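Local coordinates for protein putative DD-carboxypeptidase TP_0574 (Treponema pallidum, PDB 1O75) that shows zinc-stimulated carboxypeptidase activity and binds penicillin, and as a possible D,D-carboxypeptidase may reduce peptidoglycan cross-linking, at residues B[185-189]-B[201-205]; B[210-214]-B[321-327]; B[229-235]-B[292-298]; B[257-261]-B[314-318]; B[276-282]-B[304-308]. The protein carries 2 engineered substitutions. All blocks are in the same frame, centred on the assembly; numbering follows the deposited sequence.

How the interactions relate
All five contacts fall within the region of Tp47 domain C. Interactions 3 and 4 lie in two different four-stranded antiparallel beta structures, their centres about 11 Å apart; G297 O and Y260 OH join them at 2.6 Å, and both border the same xenon. Interaction 2 joins a strand of each: L212 packs on L235 of interaction 3, and V325 O meets L317 N of interaction 4 at 2.8 Å. Interaction 1 is attached to interaction 2 by a salt bridge between R201 NH1 and D324 OD2, 2.8 Å apart. Interaction 5 borders interaction 4, where Y260 O and Y276 N are 2.8 Å apart between neighbouring strands. The sulfated sugar sits at the other end of interaction 3 from the xenon.

Interaction 1 of 5, residues B[185-189]-B[201-205]; sequences NTNGL and RKVSS
N187 reaches across to the backbone of S204, and its amide oxygen does the gripping: S204 N donates to N187 OD1 at 2.9 Å, nearly straight at 170°. CG stands opposite the main-chain nitrogen (chi1 -176°), which swings the amide over toward 201-205. The other half of the amide is employed elsewhere, since N187 ND2 donates to Y322 O and D324 OD1, and so the group is fixed from both ends. Close by, the backbones come together: G188 N donates to K202 O and K202 N to L189 O, each at 2.8 Å. G188 and L189 thus both face K202, the signature of a G1 beta bulge, and the bulge glycine is also the third residue of a type II turn from T186 to L189. Its backbone angles (phi 98°, psi near zero) suit the glycine at this turn position. The space beside it is taken by R201, whose NH2 comes to 3.4 Å of G188 CA after the chain folds over at chi3. Two waters complete this side at the edge of the guanidinium: one links R201 NH2 to N187 O, the other R201 NE to G188 O, while R201 NH1 forms a salt bridge with D324. Toward N185 the contact thins out. S204 CB lies 3.3 Å from N185 O, yet S204 OG is engaged by M206 N, and the side chain of N185 turns away. The lysine chain of K202 also leads outward, and V203, largely exposed, brushes N187 OD1 with its CG1 at 3.6 Å and packs on D324.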
# COMPACT_ATOMS: atom_id res chain seq x y z
N ASN B 185 11.87 30.09 -21.79
CA ASN B 185 12.18 29.94 -20.37
C ASN B 185 11.65 28.66 -19.73
O ASN B 185 11.79 28.47 -18.53
CB ASN B 185 11.61 31.13 -19.60
CG ASN B 185 12.27 32.44 -19.97
OD1 ASN B 185 11.61 33.47 -20.03
ND2 ASN B 185 13.59 32.40 -20.21
N THR B 186 11.05 27.79 -20.54
CA THR B 186 10.47 26.54 -20.04
C THR B 186 11.50 25.58 -19.45
O THR B 186 12.53 25.30 -20.07
CB THR B 186 9.71 25.83 -21.15
OG1 THR B 186 8.63 26.66 -21.57
CG2 THR B 186 9.16 24.46 -20.66
N ASN B 187 11.22 25.07 -18.25
CA ASN B 187 12.15 24.15 -17.62
C ASN B 187 12.22 22.84 -18.39
O ASN B 187 11.20 22.17 -18.57
CB ASN B 187 11.72 23.86 -16.18
CG ASN B 187 12.71 22.97 -15.45
OD1 ASN B 187 13.93 23.19 -15.50
ND2 ASN B 187 12.20 21.97 -14.74
N GLY B 188 13.41 22.47 -18.85
CA GLY B 188 13.56 21.21 -19.57
C GLY B 188 13.55 21.34 -21.07
O GLY B 188 13.58 20.34 -21.79
N LEU B 189 13.52 22.58 -21.55
CA LEU B 189 13.49 22.86 -22.98
C LEU B 189 14.70 22.26 -23.69
O LEU B 189 15.83 22.48 -23.26
CB LEU B 189 13.48 24.37 -23.21
CG LEU B 189 13.25 24.87 -24.65
CD1 LEU B 189 11.76 24.76 -25.00
CD2 LEU B 189 13.71 26.33 -24.75
N ARG B 201 18.70 19.42 -22.31
CA ARG B 201 17.65 20.29 -21.83
C ARG B 201 18.22 21.47 -21.05
O ARG B 201 19.27 21.37 -20.42
CB ARG B 201 16.69 19.49 -20.92
CG ARG B 201 17.37 18.92 -19.64
CD ARG B 201 16.49 17.81 -18.98
NE ARG B 201 15.25 18.37 -18.44
CZ ARG B 201 15.14 18.85 -17.20
NH1 ARG B 201 16.20 18.82 -16.39
NH2 ARG B 201 13.99 19.36 -16.78
N LYS B 202 17.51 22.59 -21.08
CA LYS B 202 17.93 23.75 -20.34
C LYS B 202 17.10 23.78 -19.06
O LYS B 202 15.89 23.68 -19.11
CB LYS B 202 17.68 25.02 -21.17
CG LYS B 202 18.09 26.30 -20.48
CD LYS B 202 18.14 27.44 -21.49
CE LYS B 202 18.07 28.78 -20.78
NZ LYS B 202 19.03 28.83 -19.63
N VAL B 203 17.76 23.92 -17.91
CA VAL B 203 17.05 23.97 -16.65
C VAL B 203 16.66 25.41 -16.31
O VAL B 203 17.47 26.33 -16.47
CB VAL B 203 17.94 23.44 -15.48
CG1 VAL B 203 17.21 23.62 -14.16
CG2 VAL B 203 18.29 21.96 -15.71
N SER B 204 15.44 25.59 -15.82
CA SER B 204 14.98 26.92 -15.41
C SER B 204 14.70 26.90 -13.91
O SER B 204 14.19 25.91 -13.38
CB SER B 204 13.69 27.31 -16.14
OG SER B 204 13.08 28.40 -15.48
N SER B 205 15.01 27.99 -13.24
CA SER B 205 14.76 28.06 -11.80
C SER B 205 13.39 28.66 -11.50
O SER B 205 13.04 28.87 -10.34
CB SER B 205 15.85 28.91 -11.14
OG SER B 205 15.93 30.18 -11.78
O HOH W 1 11.21 19.47 -17.33
O HOH W 2 12.89 17.86 -20.35

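Interaction 2 of 5, residues B[210-214]-B[321-327]; sequences HDLVV and GYRDVVA
H210 and Y322 lie face to face, with ring centroids 3.9 Å apart and planes only 9° from parallel. The histidine reaches this position with CG tucked between its backbone nitrogen and carbonyl carbon (chi1 78°), which sets Y322 CE2 over the centre of the imidazole. Its rotation is then pinned at the edge: NE2 donates to G321 O at 2.8 Å, the acceptor lying in the ring plane, although the nitrogen stands above the plane of that carbonyl. D211 works with both carboxylate oxygens. OD1 is met from above its plane by R323 N at 3.1 Å, while OD2 is 2.6 Å from R323 NH1 in a salt bridge and also accepts from S208 N. The arginine bends at chi3, bringing its guanidinium face over D211 CB with the two flat groups 75° apart. R323 has two deposited conformers; the bridge and the guanidinium pose belong to one of them and are to that extent doubtful. Farther along, strands 212-214 and 325-327 run in the same direction with axes 6.5 Å apart. Waters span the gap: one between L212 N and R323 O, another between L212 O and D324 O. V214 CG2 packs on V325 CG1 at 3.8 Å. The chemistry implies a seam between the two sheets closed by a ring stack and D211 at one end, by water in the middle and by valines at the other.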
# COMPACT_ATOMS: atom_id res chain seq x y z
N HIS B 210 2.58 25.13 -7.62
CA HIS B 210 2.37 23.68 -7.66
C HIS B 210 3.65 22.83 -7.61
O HIS B 210 3.57 21.60 -7.62
CB HIS B 210 1.55 23.29 -8.91
CG HIS B 210 2.34 23.27 -10.19
ND1 HIS B 210 1.79 22.90 -11.39
CD2 HIS B 210 3.63 23.59 -10.45
CE1 HIS B 210 2.69 23.00 -12.35
NE2 HIS B 210 3.82 23.42 -11.80
N ASP B 211 4.81 23.49 -7.57
CA ASP B 211 6.08 22.75 -7.53
C ASP B 211 6.17 21.77 -6.37
O ASP B 211 5.72 22.06 -5.26
CB ASP B 211 7.28 23.72 -7.43
CG ASP B 211 7.59 24.42 -8.74
OD1 ASP B 211 7.32 23.86 -9.83
OD2 ASP B 211 8.14 25.53 -8.69
N LEU B 212 6.78 20.62 -6.64
CA LEU B 212 6.99 19.59 -5.63
C LEU B 212 8.45 19.54 -5.20
O LEU B 212 9.34 19.91 -5.96
CB LEU B 212 6.65 18.20 -6.20
CG LEU B 212 5.30 17.93 -6.85
CD1 LEU B 212 5.02 16.45 -6.81
CD2 LEU B 212 4.23 18.69 -6.14
N VAL B 213 8.67 19.06 -3.98
CA VAL B 213 9.99 18.88 -3.42
C VAL B 213 9.96 17.52 -2.72
O VAL B 213 8.89 16.91 -2.55
CB VAL B 213 10.35 19.98 -2.39
CG1 VAL B 213 10.45 21.33 -3.10
CG2 VAL B 213 9.31 20.03 -1.28
N VAL B 214 11.13 17.06 -2.30
CA VAL B 214 11.24 15.78 -1.61
C VAL B 214 10.65 15.87 -0.21
O VAL B 214 10.90 16.83 0.51
CB VAL B 214 12.73 15.36 -1.46
CG1 VAL B 214 12.83 14.11 -0.57
CG2 VAL B 214 13.34 15.11 -2.84
N GLY B 321 6.42 21.34 -16.83
CA GLY B 321 5.82 22.40 -16.05
C GLY B 321 6.19 22.46 -14.59
O GLY B 321 5.70 23.33 -13.87
N TYR B 322 7.04 21.53 -14.16
CA TYR B 322 7.46 21.49 -12.77
C TYR B 322 8.96 21.70 -12.61
O TYR B 322 9.76 21.33 -13.48
CB TYR B 322 7.13 20.14 -12.12
CG TYR B 322 5.65 19.89 -11.90
CD1 TYR B 322 4.84 19.41 -12.92
CD2 TYR B 322 5.07 20.16 -10.65
CE1 TYR B 322 3.46 19.19 -12.71
CE2 TYR B 322 3.69 19.94 -10.43
CZ TYR B 322 2.90 19.45 -11.47
OH TYR B 322 1.56 19.23 -11.26
N ARG B 323 9.34 22.27 -11.48
CA ARG B 323 10.74 22.49 -11.17
C ARG B 323 11.34 21.08 -10.99
O ARG B 323 10.63 20.16 -10.56
CB ARG B 323 10.85 23.29 -9.87
CG ARG B 323 12.23 23.84 -9.54
CD ARG B 323 12.15 24.99 -8.54
NE ARG B 323 11.75 24.56 -7.20
CZ ARG B 323 10.74 25.07 -6.51
NH1 ARG B 323 10.01 26.04 -7.02
NH2 ARG B 323 10.47 24.63 -5.29
N ASP B 324 12.60 20.89 -11.35
CA ASP B 324 13.24 19.57 -11.19
C ASP B 324 13.20 19.19 -9.70
O ASP B 324 13.29 20.04 -8.83
CB ASP B 324 14.70 19.58 -11.67
CG ASP B 324 14.84 19.58 -13.20
OD1 ASP B 324 13.82 19.60 -13.93
OD2 ASP B 324 15.99 19.56 -13.69
N VAL B 325 13.05 17.90 -9.41
CA VAL B 325 13.07 17.46 -8.02
C VAL B 325 14.35 16.66 -7.88
O VAL B 325 14.51 15.64 -8.54
CB VAL B 325 11.88 16.55 -7.72
CG1 VAL B 325 12.02 16.00 -6.29
CG2 VAL B 325 10.58 17.35 -7.90
N VAL B 326 15.25 17.11 -7.02
CA VAL B 326 16.53 16.43 -6.86
C VAL B 326 16.58 15.69 -5.55
O VAL B 326 16.28 16.26 -4.50
CB VAL B 326 17.72 17.45 -6.92
CG1 VAL B 326 19.05 16.72 -6.80
CG2 VAL B 326 17.69 18.23 -8.24
N ALA B 327 16.99 14.43 -5.60
CA ALA B 327 17.08 13.62 -4.39
C ALA B 327 18.41 12.89 -4.31
O ALA B 327 18.84 12.29 -5.30
CB ALA B 327 15.93 12.60 -4.35
O HOH W 3 8.69 20.56 -8.73
O HOH W 4 11.85 20.73 -6.58

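Interaction 3 of 5, residues B[229-235]-B[292-298]. With XE (xenon), chain F; PDX (2,3-di-O-sulfo-alpha-D-glucopyranose), chain C.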
# COMPACT_ATOMS: atom_id res chain seq x y z
N ALA B 229 19.22 -2.06 -6.44
CA ALA B 229 18.85 -1.11 -5.41
C ALA B 229 17.75 -0.22 -5.95
O ALA B 229 17.64 -0.01 -7.15
CB ALA B 229 20.07 -0.25 -5.00
N GLU B 230 16.96 0.34 -5.04
CA GLU B 230 15.85 1.17 -5.45
C GLU B 230 15.60 2.27 -4.44
O GLU B 230 15.83 2.08 -3.25
CB GLU B 230 14.63 0.27 -5.62
CG GLU B 230 13.33 0.99 -5.85
CD GLU B 230 12.63 1.37 -4.54
OE1 GLU B 230 11.49 1.89 -4.60
OE2 GLU B 230 13.22 1.14 -3.46
N ALA B 231 15.16 3.43 -4.93
CA ALA B 231 14.87 4.55 -4.04
C ALA B 231 13.41 4.92 -4.23
O ALA B 231 12.92 4.97 -5.36
CB ALA B 231 15.76 5.76 -4.37
N SER B 232 12.72 5.14 -3.12
CA SER B 232 11.33 5.52 -3.13
C SER B 232 11.26 6.97 -2.69
O SER B 232 11.48 7.28 -1.52
CB SER B 232 10.53 4.67 -2.14
OG SER B 232 10.35 3.38 -2.67
N VAL B 233 10.97 7.86 -3.63
CA VAL B 233 10.91 9.26 -3.29
C VAL B 233 9.48 9.67 -2.93
O VAL B 233 8.59 9.61 -3.78
CB VAL B 233 11.43 10.12 -4.47
CG1 VAL B 233 11.44 11.60 -4.10
CG2 VAL B 233 12.83 9.65 -4.89
N MET B 234 9.24 10.04 -1.67
CA MET B 234 7.92 10.52 -1.27
C MET B 234 7.95 12.02 -1.54
O MET B 234 8.92 12.70 -1.20
CB MET B 234 7.66 10.24 0.20
CG MET B 234 7.49 8.75 0.50
SD MET B 234 5.85 8.18 0.04
CE MET B 234 4.89 8.95 1.42
N LEU B 235 6.88 12.55 -2.12
CA LEU B 235 6.82 13.97 -2.49
C LEU B 235 5.85 14.84 -1.68
O LEU B 235 4.88 14.34 -1.10
CB LEU B 235 6.43 14.07 -3.97
CG LEU B 235 7.35 13.30 -4.92
CD1 LEU B 235 6.70 13.20 -6.28
CD2 LEU B 235 8.70 14.01 -5.06
N PRO B 292 1.91 9.77 -2.67
CA PRO B 292 2.73 10.56 -3.60
C PRO B 292 4.16 10.05 -3.69
O PRO B 292 5.11 10.71 -3.27
CB PRO B 292 2.61 11.98 -3.03
CG PRO B 292 2.64 11.71 -1.54
CD PRO B 292 1.76 10.46 -1.37
N ARG B 293 4.31 8.86 -4.26
CA ARG B 293 5.61 8.23 -4.34
C ARG B 293 6.06 7.94 -5.77
O ARG B 293 5.25 7.59 -6.63
CB ARG B 293 5.55 6.92 -3.54
CG ARG B 293 6.71 5.95 -3.70
CD ARG B 293 6.48 4.74 -2.79
NE ARG B 293 5.19 4.13 -3.08
CZ ARG B 293 4.35 3.61 -2.18
NH1 ARG B 293 4.65 3.61 -0.88
NH2 ARG B 293 3.19 3.11 -2.58
N ILE B 294 7.35 8.12 -6.04
CA ILE B 294 7.90 7.77 -7.34
C ILE B 294 9.12 6.94 -6.99
O ILE B 294 9.93 7.35 -6.16
CB ILE B 294 8.29 8.99 -8.16
CG1 ILE B 294 7.01 9.75 -8.53
CG2 ILE B 294 9.01 8.54 -9.45
CD1 ILE B 294 7.21 10.78 -9.57
N SER B 295 9.23 5.75 -7.58
CA SER B 295 10.36 4.86 -7.29
C SER B 295 11.32 4.79 -8.48
O SER B 295 10.90 4.77 -9.64
CB SER B 295 9.85 3.48 -6.93
OG SER B 295 9.01 3.57 -5.79
N CYS B 296 12.62 4.76 -8.17
CA CYS B 296 13.69 4.72 -9.16
C CYS B 296 14.58 3.56 -8.79
O CYS B 296 15.00 3.47 -7.64
CB CYS B 296 14.54 6.00 -9.08
SG CYS B 296 13.60 7.47 -9.34
N GLY B 297 14.89 2.70 -9.74
CA GLY B 297 15.76 1.58 -9.45
C GLY B 297 16.93 1.48 -10.40
O GLY B 297 16.96 2.15 -11.44
N ILE B 298 17.89 0.63 -10.06
CA ILE B 298 19.03 0.47 -10.93
C ILE B 298 19.55 -0.95 -10.85
O ILE B 298 19.42 -1.61 -9.83
CB ILE B 298 20.15 1.47 -10.53
CG1 ILE B 298 21.25 1.49 -11.60
CG2 ILE B 298 20.76 1.08 -9.16
CD1 ILE B 298 22.34 2.54 -11.31
XE XE F . 18.14 4.49 -8.45
C1 PDX C . 2.21 4.13 2.24
C2 PDX C . 0.94 4.71 2.92
C3 PDX C . 0.03 3.56 3.40
C4 PDX C . -0.30 2.57 2.25
C5 PDX C . 0.99 2.13 1.54
C6 PDX C . 0.69 1.38 0.27
O1 PDX C . 2.92 3.37 3.20
O2 PDX C . 1.29 5.52 4.06
O3 PDX C . -1.22 4.11 3.89
O4 PDX C . -1.16 1.52 2.74
O5 PDX C . 1.80 3.29 1.12
O6 PDX C . -0.36 2.06 -0.49
O1S PDX C . 1.49 7.64 5.04
O2S PDX C . 2.30 7.38 2.76
O3S PDX C . -0.04 7.45 3.26
O1X PDX C . -2.15 2.50 5.19
O2X PDX C . -1.02 4.34 6.25
O3X PDX C . -3.11 4.73 5.17
S PDX C . 1.20 7.01 3.89
S' PDX C . -1.87 3.97 5.23
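The guanidinium of R293, whose CB touches M234 SD at 3.8 Å, has the sugar at its edge: PDX O5 lies near its plane, 3.5 Å from NH1, a weak hydrogen bond. Its NH2 forms a salt bridge to a sulfate oxygen of another sulfated glucose. The second flat group is the E230 carboxylate, whose OE1 takes S232 OG on the syn side at 2.7 Å, 18° out of plane. S295 OG lies 3.2 Å from the same E230 OE1, a weak bond whose proton is not settled. A bend at chi2 (-87°) lays the glutamate along the sheet toward the serines. M234, R293, S232, S295 and E230 share this face; A229, A231, V233, I294, C296 and I298 occupy the reverse, where Y251 meets I294, and Y260 meets C296 and I298. The backbones form a regular antiparallel ladder: A231 pairs with C296 and V233 with I294 as hydrogen-bonded pairs, and A231 N meets C296 O at 2.7 Å, with L235 N on P292 O ending the run. Xenon rests at the other end, 3.4 Å from C296 O, in a site that F331 and Y260 complete. The methionine methyl, CE, touches sulfate oxygen O2S of the sugar at 3.3 Å, and M234 and P292 also pack on R290 of the second subunit; the backbone nitrogens of R290 and V291 of that subunit hydrogen-bond a sulfated glucose. One face thus offers a cation to sulfated glucose at the crystal dimer interface, while the largely aliphatic reverse borders a xenon that also touches a backbone carbonyl, consistent with dispersion and polarisation contacts.

Interaction 4 of 5, residues B[257-261]-B[314-318]; sequences TVRYD and RLTLI. With XE (xenon), chain F.
Y260 and L315 face each other as a non-hydrogen-bonded pair of antiparallel strands. The tyrosine CB points to the face shared with V258, L315 and L317, and CG stands opposite the carbonyl carbon (chi1 -68°), carrying the ring toward the facing sheet. CD1 rests on L315 CD2 at 3.7 Å; CE1 touches the same methyl slightly farther off and also borders the xenon. That atom sits over one face of the ring: CE2 is 3.8 Å from it, CZ 3.5 Å and OH 3.6 Å. The hydroxyl also hydrogen-bonds G297 O, anchoring the ring end in strand 293-298. Along this face V258 CG1 meets L317 CD1 at 3.9 Å. On the reverse, R259 NE donates to D261 OD1 at 2.9 Å, on the syn side and close to the guanidinium plane, in a salt bridge within one strand; S275 OG also bonds that oxygen. Nearby one water lies among D261 OD2, R314 O and T316 OG1, with more acceptors around it than it has protons, while R314 has its own salt bridge to D328. Six backbone hydrogen bonds, two for each of T257–I318, R259–T316 and D261–R314, join 255-262 to 311-319, the two inner strands of a four-stranded antiparallel sheet. Its facing of a second such sheet across the xenon is consistent with the immunoglobulin-like sandwich of the E-set clan.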
# COMPACT_ATOMS: atom_id res chain seq x y z
N THR B 257 10.85 11.65 -17.03
CA THR B 257 11.95 10.74 -16.80
C THR B 257 12.82 11.10 -15.59
O THR B 257 12.51 12.05 -14.84
CB THR B 257 12.78 10.67 -18.12
OG1 THR B 257 13.73 9.60 -18.06
CG2 THR B 257 13.49 12.02 -18.40
N VAL B 258 13.90 10.34 -15.39
CA VAL B 258 14.82 10.58 -14.28
C VAL B 258 16.26 10.45 -14.74
O VAL B 258 16.62 9.52 -15.47
CB VAL B 258 14.66 9.53 -13.14
CG1 VAL B 258 15.38 10.03 -11.86
CG2 VAL B 258 13.22 9.27 -12.86
N ARG B 259 17.10 11.37 -14.28
CA ARG B 259 18.52 11.31 -14.59
C ARG B 259 19.22 10.77 -13.35
O ARG B 259 18.90 11.16 -12.22
CB ARG B 259 19.07 12.70 -14.89
CG ARG B 259 20.57 12.69 -15.25
CD ARG B 259 21.13 14.13 -15.23
NE ARG B 259 22.54 14.17 -15.58
CZ ARG B 259 22.99 14.45 -16.80
NH1 ARG B 259 22.14 14.72 -17.77
NH2 ARG B 259 24.30 14.47 -17.04
N TYR B 260 20.16 9.85 -13.53
CA TYR B 260 20.93 9.36 -12.38
C TYR B 260 22.35 9.96 -12.50
O TYR B 260 23.00 9.79 -13.54
CB TYR B 260 21.09 7.82 -12.41
CG TYR B 260 19.82 7.00 -12.21
CD1 TYR B 260 18.63 7.61 -11.77
CD2 TYR B 260 19.81 5.62 -12.44
CE1 TYR B 260 17.46 6.85 -11.56
CE2 TYR B 260 18.65 4.84 -12.23
CZ TYR B 260 17.48 5.47 -11.79
OH TYR B 260 16.34 4.72 -11.58
N ASP B 261 22.83 10.65 -11.46
CA ASP B 261 24.22 11.14 -11.46
C ASP B 261 24.89 10.31 -10.34
O ASP B 261 24.38 10.24 -9.22
CB ASP B 261 24.32 12.63 -11.13
CG ASP B 261 23.88 13.52 -12.26
OD1 ASP B 261 24.15 13.19 -13.43
OD2 ASP B 261 23.27 14.55 -11.99
N ARG B 314 22.59 10.90 -7.18
CA ARG B 314 21.77 12.09 -7.14
C ARG B 314 20.75 11.82 -8.24
O ARG B 314 21.13 11.63 -9.40
CB ARG B 314 22.59 13.35 -7.49
CG ARG B 314 21.73 14.58 -7.72
CD ARG B 314 22.52 15.88 -7.47
NE ARG B 314 22.84 16.04 -6.04
CZ ARG B 314 23.79 16.84 -5.57
NH1 ARG B 314 24.53 17.58 -6.40
NH2 ARG B 314 24.00 16.90 -4.26
N LEU B 315 19.47 11.79 -7.86
CA LEU B 315 18.38 11.53 -8.80
C LEU B 315 17.67 12.83 -9.15
O LEU B 315 17.34 13.61 -8.26
CB LEU B 315 17.33 10.57 -8.16
CG LEU B 315 17.88 9.40 -7.36
CD1 LEU B 315 16.74 8.52 -6.85
CD2 LEU B 315 18.83 8.60 -8.23
N THR B 316 17.42 13.06 -10.43
CA THR B 316 16.71 14.27 -10.81
C THR B 316 15.42 13.87 -11.55
O THR B 316 15.49 13.34 -12.64
CB THR B 316 17.58 15.17 -11.72
OG1 THR B 316 18.78 15.52 -11.02
CG2 THR B 316 16.82 16.47 -12.11
N LEU B 317 14.26 14.15 -10.94
CA LEU B 317 12.95 13.84 -11.55
C LEU B 317 12.59 14.97 -12.52
O LEU B 317 12.58 16.13 -12.13
CB LEU B 317 11.88 13.77 -10.46
CG LEU B 317 11.67 12.47 -9.67
CD1 LEU B 317 12.95 11.77 -9.42
CD2 LEU B 317 10.95 12.80 -8.38
N ILE B 318 12.26 14.61 -13.75
CA ILE B 318 11.93 15.56 -14.80
C ILE B 318 10.47 15.46 -15.23
O ILE B 318 10.02 14.41 -15.71
CB ILE B 318 12.88 15.32 -15.99
CG1 ILE B 318 14.33 15.57 -15.52
CG2 ILE B 318 12.50 16.23 -17.14
CD1 ILE B 318 15.37 15.03 -16.47
XE XE F . 18.14 4.49 -8.45
O HOH W 5 20.51 13.69 -11.36

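Interaction 5 of 5, residues B[276-282]-B[304-308]; sequences YGTKHSA and RFKGS
This is an aromatic contact between two loops, where Y276, ending strand 274-276, is covered by the turn 304-308 that leads into strand 311-319. F305 directs its edge at the face of Y276 in an offset edge-to-face pair, with centroids 5.8 Å apart and planes at 89°. The nearest atoms are F305 CD1 and Y276 CB, 3.5 Å apart, and F305 CA adds an off-centre CH-pi contact. Within its own segment R304 CG lies over the centre of one face of the F305 ring. At the far end, Y276 OH sits 3.3 Å from S308 CA, and a water joins the hydroxyl to K306 O; another links G277 N with R304 O. F305 to S308 form a type II turn with G307 at its third position, and F305 O takes both S308 N and S308 OG, the hydroxyl coming along a lone pair at 2.7 Å. Beyond the rings K279 crosses R304, its CE lying over one guanidinium face, 3.6 Å above the plane. R304 CG sits between the backbone N and the carbonyl carbon (chi1 62°), and the chain then extends to NE, presenting that face. The two cations come close, K279 NZ being 3.9 Å from R304 NH1, but each has an acid: K279 pairs with D46, R304 with D283. A282 CB touches R304 NH2. G277 O, buried against F305 CE1 at 3.4 Å, has no polar partner. The chemistry implies apolar ring packing and water bridges rather than direct hydrogen bonds, with the like charges probably balanced by the two aspartates.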
# COMPACT_ATOMS: atom_id res chain seq x y z
N TYR B 276 23.61 8.69 -16.04
CA TYR B 276 22.89 7.69 -16.79
C TYR B 276 21.46 8.16 -17.07
O TYR B 276 20.88 8.93 -16.29
CB TYR B 276 22.84 6.36 -16.01
CG TYR B 276 24.17 5.94 -15.42
CD1 TYR B 276 25.19 5.43 -16.24
CD2 TYR B 276 24.42 6.05 -14.07
CE1 TYR B 276 26.45 5.05 -15.69
CE2 TYR B 276 25.67 5.67 -13.50
CZ TYR B 276 26.67 5.18 -14.32
OH TYR B 276 27.86 4.77 -13.77
N GLY B 277 20.92 7.73 -18.20
CA GLY B 277 19.55 8.05 -18.56
C GLY B 277 18.74 6.84 -18.09
O GLY B 277 19.34 5.81 -17.76
N THR B 278 17.42 6.96 -18.07
CA THR B 278 16.56 5.86 -17.62
C THR B 278 15.35 5.72 -18.54
O THR B 278 15.06 6.61 -19.35
CB THR B 278 16.02 6.11 -16.22
OG1 THR B 278 15.24 7.32 -16.23
CG2 THR B 278 17.17 6.22 -15.18
N LYS B 279 14.66 4.60 -18.40
CA LYS B 279 13.45 4.33 -19.19
C LYS B 279 12.35 4.01 -18.20
O LYS B 279 12.54 3.20 -17.30
CB LYS B 279 13.71 3.16 -20.14
CG LYS B 279 14.79 3.50 -21.15
CD LYS B 279 14.88 2.47 -22.27
CE LYS B 279 15.41 1.15 -21.77
NZ LYS B 279 15.70 0.22 -22.92
N HIS B 280 11.19 4.63 -18.36
CA HIS B 280 10.12 4.37 -17.41
C HIS B 280 9.66 2.92 -17.46
O HIS B 280 9.77 2.27 -18.49
CB HIS B 280 8.94 5.31 -17.65
CG HIS B 280 7.98 5.35 -16.51
ND1 HIS B 280 8.37 5.73 -15.24
CD2 HIS B 280 6.67 5.03 -16.43
CE1 HIS B 280 7.33 5.64 -14.43
NE2 HIS B 280 6.29 5.21 -15.12
N SER B 281 9.16 2.43 -16.34
CA SER B 281 8.67 1.07 -16.19
C SER B 281 9.85 0.14 -15.94
O SER B 281 9.82 -0.67 -15.03
CB SER B 281 7.89 0.63 -17.41
OG SER B 281 7.32 -0.63 -17.13
N ALA B 282 10.89 0.24 -16.74
CA ALA B 282 12.05 -0.60 -16.50
C ALA B 282 12.87 -0.06 -15.31
O ALA B 282 13.32 -0.83 -14.46
CB ALA B 282 12.93 -0.67 -17.76
N ARG B 304 22.91 0.31 -20.08
CA ARG B 304 22.76 1.75 -19.91
C ARG B 304 23.30 2.27 -18.59
O ARG B 304 23.35 3.48 -18.37
CB ARG B 304 21.29 2.18 -20.08
CG ARG B 304 20.28 1.60 -19.07
CD ARG B 304 18.81 1.99 -19.48
NE ARG B 304 17.82 1.27 -18.67
CZ ARG B 304 17.47 -0.00 -18.87
NH1 ARG B 304 18.01 -0.69 -19.87
NH2 ARG B 304 16.66 -0.62 -18.01
N PHE B 305 23.70 1.36 -17.71
CA PHE B 305 24.28 1.72 -16.41
C PHE B 305 25.72 1.19 -16.27
O PHE B 305 26.26 1.06 -15.17
CB PHE B 305 23.41 1.18 -15.25
CG PHE B 305 21.99 1.70 -15.27
CD1 PHE B 305 21.76 3.06 -15.42
CD2 PHE B 305 20.90 0.84 -15.14
CE1 PHE B 305 20.44 3.57 -15.46
CE2 PHE B 305 19.57 1.33 -15.18
CZ PHE B 305 19.34 2.69 -15.34
N LYS B 306 26.33 0.89 -17.40
CA LYS B 306 27.69 0.35 -17.41
C LYS B 306 28.64 1.20 -16.57
O LYS B 306 28.77 2.39 -16.81
CB LYS B 306 28.20 0.27 -18.86
CG LYS B 306 29.55 -0.43 -18.96
CD LYS B 306 30.09 -0.45 -20.39
CE LYS B 306 31.53 -0.97 -20.39
NZ LYS B 306 32.03 -1.25 -21.77
N GLY B 307 29.28 0.57 -15.59
CA GLY B 307 30.23 1.27 -14.74
C GLY B 307 29.65 1.73 -13.42
O GLY B 307 30.37 2.22 -12.55
N SER B 308 28.34 1.58 -13.26
CA SER B 308 27.69 2.02 -12.04
C SER B 308 27.95 0.98 -10.99
O SER B 308 28.38 -0.11 -11.31
CB SER B 308 26.18 2.13 -12.25
OG SER B 308 25.67 0.85 -12.56
O HOH W 6 29.81 4.60 -15.49
O HOH W 7 22.78 5.80 -19.56